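Local coordinates for protein catalase A (Saccharomyces cerevisiae, PDB 1A4E) that probably breaks down hydrogen peroxide made by peroxisomal oxidases into water and oxygen with the help of heme, protecting the cell from peroxide damage, at residues T69-I72 / T73-C76; Y451-G454 / I455-G459; K477-S480 / E481-K485. All coordinates share one frame; numbering follows the deposited sequence.

Contact 1 (T69-I72 / T73-C76); sequences TDDI and TDIC
The polar part of this tight turn lies between Asp71 and Thr73. Thr73 OG1 donates to Asp71 OD1 over 2.8 Å. It is met by the syn lone pair, on the side of the other carboxylate oxygen. Thr73 OG1 lies between the backbone N and the carbonyl carbon (chi1 59°). This torsion places the hydroxyl beside the Asp71 carboxylate, and the two side chains cross at about a right angle. Thr73 N gives the same Asp71 OD1 a weak bond of 3.4 Å, in the pattern of an Asx turn, weakly closed. A valine in place of Thr73 would probably cost the Asp71 carboxylate its hydroxyl partner and leave it freer to turn.

The backbone part centres on Ile72 O. It takes two bonds, from Ile75 N at 2.9 Å and from Cys76 N at 3.0 Å. The chain makes a single helix-like turn, not a regular helix.

Apolar contacts are loose: Ile72 CB meets Ile75 CB at 4.4 Å.

Two like charges also come near each other, with Asp71 OD2 4.1 Å from Asp74 OD1. Asp74 has a counter-charge in Arg294, with which it forms a salt bridge.

The turn belongs to the loop between strands 59-68 and 87-95. Ile72 and Ile75 rest on strand 294-303. Ile72 and Cys76 also touch Trp205 of strand 203-206, while Ile75 reaches strand 259-267.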
# COMPACT_ATOMS: atom_id res chain seq x y z
N THR B 69 35.45 -11.97 22.97
CA THR B 69 36.76 -11.87 23.62
C THR B 69 36.82 -12.71 24.89
O THR B 69 37.91 -12.99 25.39
CB THR B 69 37.09 -10.38 23.93
OG1 THR B 69 36.08 -9.84 24.76
CG2 THR B 69 37.22 -9.57 22.65
N ASP B 70 35.68 -13.13 25.43
CA ASP B 70 35.64 -13.94 26.63
C ASP B 70 34.62 -15.04 26.52
O ASP B 70 33.59 -14.92 25.85
CB ASP B 70 35.29 -13.11 27.86
CG ASP B 70 36.25 -11.97 28.13
OD1 ASP B 70 36.08 -10.92 27.52
OD2 ASP B 70 37.15 -12.12 28.96
N ASP B 71 34.90 -16.14 27.22
CA ASP B 71 34.02 -17.28 27.21
C ASP B 71 32.77 -17.06 28.05
O ASP B 71 32.87 -16.69 29.23
CB ASP B 71 34.76 -18.51 27.73
CG ASP B 71 33.93 -19.77 27.61
OD1 ASP B 71 33.43 -20.04 26.52
OD2 ASP B 71 33.75 -20.48 28.60
N ILE B 72 31.60 -17.20 27.41
CA ILE B 72 30.32 -17.19 28.09
C ILE B 72 29.51 -18.38 27.59
O ILE B 72 28.28 -18.37 27.69
CB ILE B 72 29.44 -15.90 27.86
CG1 ILE B 72 29.20 -15.61 26.38
CG2 ILE B 72 30.13 -14.74 28.59
CD1 ILE B 72 27.95 -14.72 26.23
N THR B 73 30.15 -19.45 27.09
CA THR B 73 29.42 -20.62 26.61
C THR B 73 28.66 -21.38 27.71
O THR B 73 27.78 -22.19 27.44
CB THR B 73 30.38 -21.58 25.88
OG1 THR B 73 31.40 -21.96 26.79
CG2 THR B 73 30.94 -20.94 24.61
N ASP B 74 28.99 -21.10 28.98
CA ASP B 74 28.29 -21.64 30.14
C ASP B 74 26.99 -20.89 30.40
O ASP B 74 26.09 -21.39 31.08
CB ASP B 74 29.18 -21.56 31.39
CG ASP B 74 29.73 -20.17 31.71
OD1 ASP B 74 30.49 -19.64 30.90
OD2 ASP B 74 29.40 -19.63 32.76
N ILE B 75 26.88 -19.67 29.87
CA ILE B 75 25.65 -18.89 30.00
C ILE B 75 24.78 -19.03 28.73
O ILE B 75 23.58 -19.26 28.81
CB ILE B 75 26.01 -17.40 30.26
CG1 ILE B 75 26.90 -17.24 31.49
CG2 ILE B 75 24.71 -16.60 30.43
CD1 ILE B 75 26.31 -17.70 32.84
N CYS B 76 25.37 -18.92 27.54
CA CYS B 76 24.62 -18.92 26.29
C CYS B 76 25.25 -19.81 25.24
O CYS B 76 26.43 -19.65 24.92
CB CYS B 76 24.54 -17.51 25.75
SG CYS B 76 23.43 -17.39 24.33

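Contact 2 (Y451-G454 / I455-G459); sequences YNIG and IHVEG
Ile455 packs against Tyr451 one turn back, near the C-terminal end of the alpha-helix 445-457. Its CG2 lies over one face of the tyrosine ring, 3.9 Å from the centroid and displaced toward the rim. This is a CH-pi contact. The ring comes within reach because CG of Tyr451 is anti to its own backbone N (chi1 176°). The other branch of Ile455 follows the backbone: CG1 lies 3.4 Å from Tyr451 O. At the end of this branch Ile455 CD1 lies over the same face of the ring, 4.0 Å from Tyr451 CE2. The usual helical bond runs from Ile455 N to Tyr451 O. Both side chains also touch Ile230 of helix 230-239 and Val486 of helix 477-487, so the pair packs against both helices.

Gly454 is buried and takes part through its backbone. Its carbonyl O accepts from Glu458 N at 3.1 Å. The same oxygen has Glu458 CB beside it.

Ile453 joins Val457 on another side of the helix. The two side chains lie side by side and point the same way, and both rest on Trp164 of helix 160-168. Ile453 O takes a nearly straight bond from Val457 N and a weak one from His456 N. His456 ND1 hydrogen-bonds Trp164 NE1, and Asn452 ND2 is held by Phe183 O and Asp185 OD1. Asn452 and His456 are thus anchored to other parts of the chain.

The apolar part of the Ile453 and Val457 pair is a single close approach of two methyls, CG2 of each residue, at 3.7 Å.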
# COMPACT_ATOMS: atom_id res chain seq x y z
N TYR B 451 17.78 22.43 36.40
CA TYR B 451 17.65 23.44 35.36
C TYR B 451 16.99 22.87 34.11
O TYR B 451 16.10 23.50 33.55
CB TYR B 451 19.04 23.99 35.04
CG TYR B 451 19.06 25.00 33.89
CD1 TYR B 451 18.63 26.32 34.09
CD2 TYR B 451 19.48 24.58 32.63
CE1 TYR B 451 18.63 27.21 33.01
CE2 TYR B 451 19.48 25.47 31.56
CZ TYR B 451 19.06 26.78 31.76
OH TYR B 451 19.07 27.64 30.69
N ASN B 452 17.43 21.67 33.68
CA ASN B 452 16.91 20.99 32.50
C ASN B 452 15.43 20.67 32.65
O ASN B 452 14.67 20.80 31.68
CB ASN B 452 17.67 19.68 32.24
CG ASN B 452 19.13 19.88 31.86
OD1 ASN B 452 19.56 20.97 31.47
ND2 ASN B 452 19.98 18.86 31.98
N ILE B 453 14.99 20.30 33.85
CA ILE B 453 13.58 20.05 34.09
C ILE B 453 12.86 21.39 34.17
O ILE B 453 11.81 21.56 33.56
CB ILE B 453 13.37 19.27 35.40
CG1 ILE B 453 14.15 17.97 35.38
CG2 ILE B 453 11.89 18.92 35.55
CD1 ILE B 453 14.22 17.22 36.73
N GLY B 454 13.46 22.37 34.86
CA GLY B 454 12.85 23.67 35.09
C GLY B 454 12.51 24.44 33.84
O GLY B 454 11.40 24.97 33.74
N ILE B 455 13.42 24.50 32.86
CA ILE B 455 13.16 25.23 31.61
C ILE B 455 12.13 24.54 30.71
O ILE B 455 11.55 25.19 29.84
CB ILE B 455 14.47 25.44 30.80
CG1 ILE B 455 15.11 24.13 30.34
CG2 ILE B 455 15.38 26.27 31.67
CD1 ILE B 455 16.31 24.34 29.40
N HIS B 456 11.89 23.25 30.94
CA HIS B 456 10.90 22.48 30.19
C HIS B 456 9.52 22.61 30.83
O HIS B 456 8.53 22.86 30.14
CB HIS B 456 11.38 21.03 30.15
CG HIS B 456 10.54 20.13 29.25
ND1 HIS B 456 9.33 19.65 29.49
CD2 HIS B 456 10.94 19.68 28.02
CE1 HIS B 456 8.97 18.94 28.45
NE2 HIS B 456 9.94 18.96 27.58
N VAL B 457 9.45 22.47 32.17
CA VAL B 457 8.22 22.56 32.96
C VAL B 457 7.63 23.97 32.93
O VAL B 457 6.41 24.13 33.03
CB VAL B 457 8.49 22.14 34.42
CG1 VAL B 457 7.27 22.21 35.31
CG2 VAL B 457 8.87 20.68 34.43
N GLU B 458 8.49 24.98 32.77
CA GLU B 458 8.10 26.38 32.69
C GLU B 458 6.98 26.63 31.68
O GLU B 458 6.07 27.42 31.93
CB GLU B 458 9.39 27.13 32.36
CG GLU B 458 9.34 28.63 32.10
CD GLU B 458 8.96 28.99 30.67
OE1 GLU B 458 9.77 28.74 29.76
OE2 GLU B 458 7.86 29.49 30.47
N GLY B 459 7.04 25.92 30.55
CA GLY B 459 6.06 26.04 29.49
C GLY B 459 4.75 25.30 29.75
O GLY B 459 3.94 25.15 28.83

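Contact 3 (K477-S480 / E481-K485); sequences KGLS and EAIKK
Leu479 sends CG roughly anti to its backbone N (chi1 -153°), and Ile483 sends CG1 anti to its carbonyl carbon (chi1 -69°). These torsions bring two methyls together one turn apart on the alpha-helix 477-487, the last helix of the chain. Leu479 CD2 meets Ile483 CD1 at 3.7 Å, and the side chains cross at a slant. Ile483 CG1 also lies close over the backbone, 3.3 Å from Leu479 O. The pair faces inward: both residues touch Phe472 of helix 462-473, and Leu479 also reaches Leu449 of helix 445-457.

Regular i to i+4 backbone bonds hold the turn. Glu481 N donates to Lys477 O, Ala482 N to Gly478 O, Ile483 N to Leu479 O and Lys484 N to Ser480 O. The shortest of the four, from Ile483 N to Leu479 O, measures 3.0 Å.

Ser480 is buried. Its OG hydrogen-bonds the carbonyl O of Tyr469 in helix 462-473, which satisfies the hydroxyl and ties the two helices together. Ala482 CB lies beside the backbone oxygens of both Gly478 and Leu479, and the residue also touches Ala450 of helix 445-457.

The outer surface carries charges. The Glu481 chain is bent at chi2 and its CG passes 3.2 Å from Lys477 O. Lys484 NZ forms a salt bridge to Glu481 OE1 at 3.1 Å, on the syn side and 29° out of the carboxylate plane.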
# COMPACT_ATOMS: atom_id res chain seq x y z
N LYS B 477 13.09 16.67 48.22
CA LYS B 477 12.43 17.96 48.35
C LYS B 477 13.30 19.13 47.93
O LYS B 477 12.77 20.14 47.48
CB LYS B 477 11.97 18.13 49.80
CG LYS B 477 10.62 17.43 49.96
CD LYS B 477 10.45 16.53 51.19
CE LYS B 477 10.56 17.30 52.51
NZ LYS B 477 10.19 16.46 53.63
N GLY B 478 14.63 18.98 48.02
CA GLY B 478 15.56 20.02 47.59
C GLY B 478 15.60 20.14 46.07
O GLY B 478 15.81 21.23 45.53
N LEU B 479 15.39 18.99 45.40
CA LEU B 479 15.34 18.87 43.95
C LEU B 479 14.08 19.60 43.47
O LEU B 479 14.14 20.40 42.54
CB LEU B 479 15.24 17.41 43.53
CG LEU B 479 15.73 16.84 42.20
CD1 LEU B 479 14.79 15.69 41.89
CD2 LEU B 479 15.73 17.83 41.05
N SER B 480 12.95 19.32 44.12
CA SER B 480 11.69 19.94 43.79
C SER B 480 11.71 21.46 43.90
O SER B 480 11.15 22.17 43.06
CB SER B 480 10.63 19.36 44.69
OG SER B 480 9.37 19.96 44.44
N GLU B 481 12.40 21.97 44.95
CA GLU B 481 12.55 23.39 45.18
C GLU B 481 13.38 24.06 44.10
O GLU B 481 13.05 25.16 43.66
CB GLU B 481 13.25 23.67 46.52
CG GLU B 481 12.49 23.36 47.82
CD GLU B 481 11.17 24.09 48.01
OE1 GLU B 481 11.08 25.29 47.71
OE2 GLU B 481 10.23 23.46 48.48
N ALA B 482 14.45 23.39 43.66
CA ALA B 482 15.31 23.89 42.61
C ALA B 482 14.63 23.93 41.24
O ALA B 482 14.89 24.83 40.45
CB ALA B 482 16.56 23.02 42.52
N ILE B 483 13.74 22.96 40.95
CA ILE B 483 12.98 22.92 39.70
C ILE B 483 11.99 24.07 39.68
O ILE B 483 11.86 24.74 38.66
CB ILE B 483 12.21 21.57 39.57
CG1 ILE B 483 13.23 20.45 39.36
CG2 ILE B 483 11.22 21.61 38.40
CD1 ILE B 483 12.61 19.06 39.56
N LYS B 484 11.31 24.29 40.82
CA LYS B 484 10.34 25.36 40.96
C LYS B 484 10.97 26.75 40.78
O LYS B 484 10.39 27.64 40.18
CB LYS B 484 9.69 25.25 42.34
CG LYS B 484 8.53 26.22 42.58
CD LYS B 484 8.15 26.33 44.06
CE LYS B 484 9.36 26.79 44.88
NZ LYS B 484 8.99 27.05 46.26
N LYS B 485 12.21 26.89 41.28
CA LYS B 485 12.98 28.12 41.17
C LYS B 485 13.38 28.43 39.73
O LYS B 485 13.41 29.60 39.34
CB LYS B 485 14.20 27.96 42.07
CG LYS B 485 15.19 29.11 42.11
CD LYS B 485 16.26 28.74 43.12
CE LYS B 485 17.46 29.67 43.01
NZ LYS B 485 18.43 29.29 44.02

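Overall arrangement
Contact 1 comes first along the chain, then contact 2 and last contact 3. Contact 1 lies in the catalase family region, in the loop joining strands 59-68 and 87-95. Its centre is about 45 Å from that of contact 2 and about 46 Å from that of contact 3, and it touches neither. Contacts 2 and 3 belong to the C-terminal helical part, on helices 445-457 and 477-487. Their centres are about 11 Å apart. Among their contacts, Ile453 CD1 lies 3.7 Å from Ile483 CD1, with Gly454 CA near Ile483 CG2. All three contacts are away from the heme and active-site residues. Contact 1 packs a loop onto the antiparallel strands, and contacts 2 and 3 join two helices of the C-terminal part.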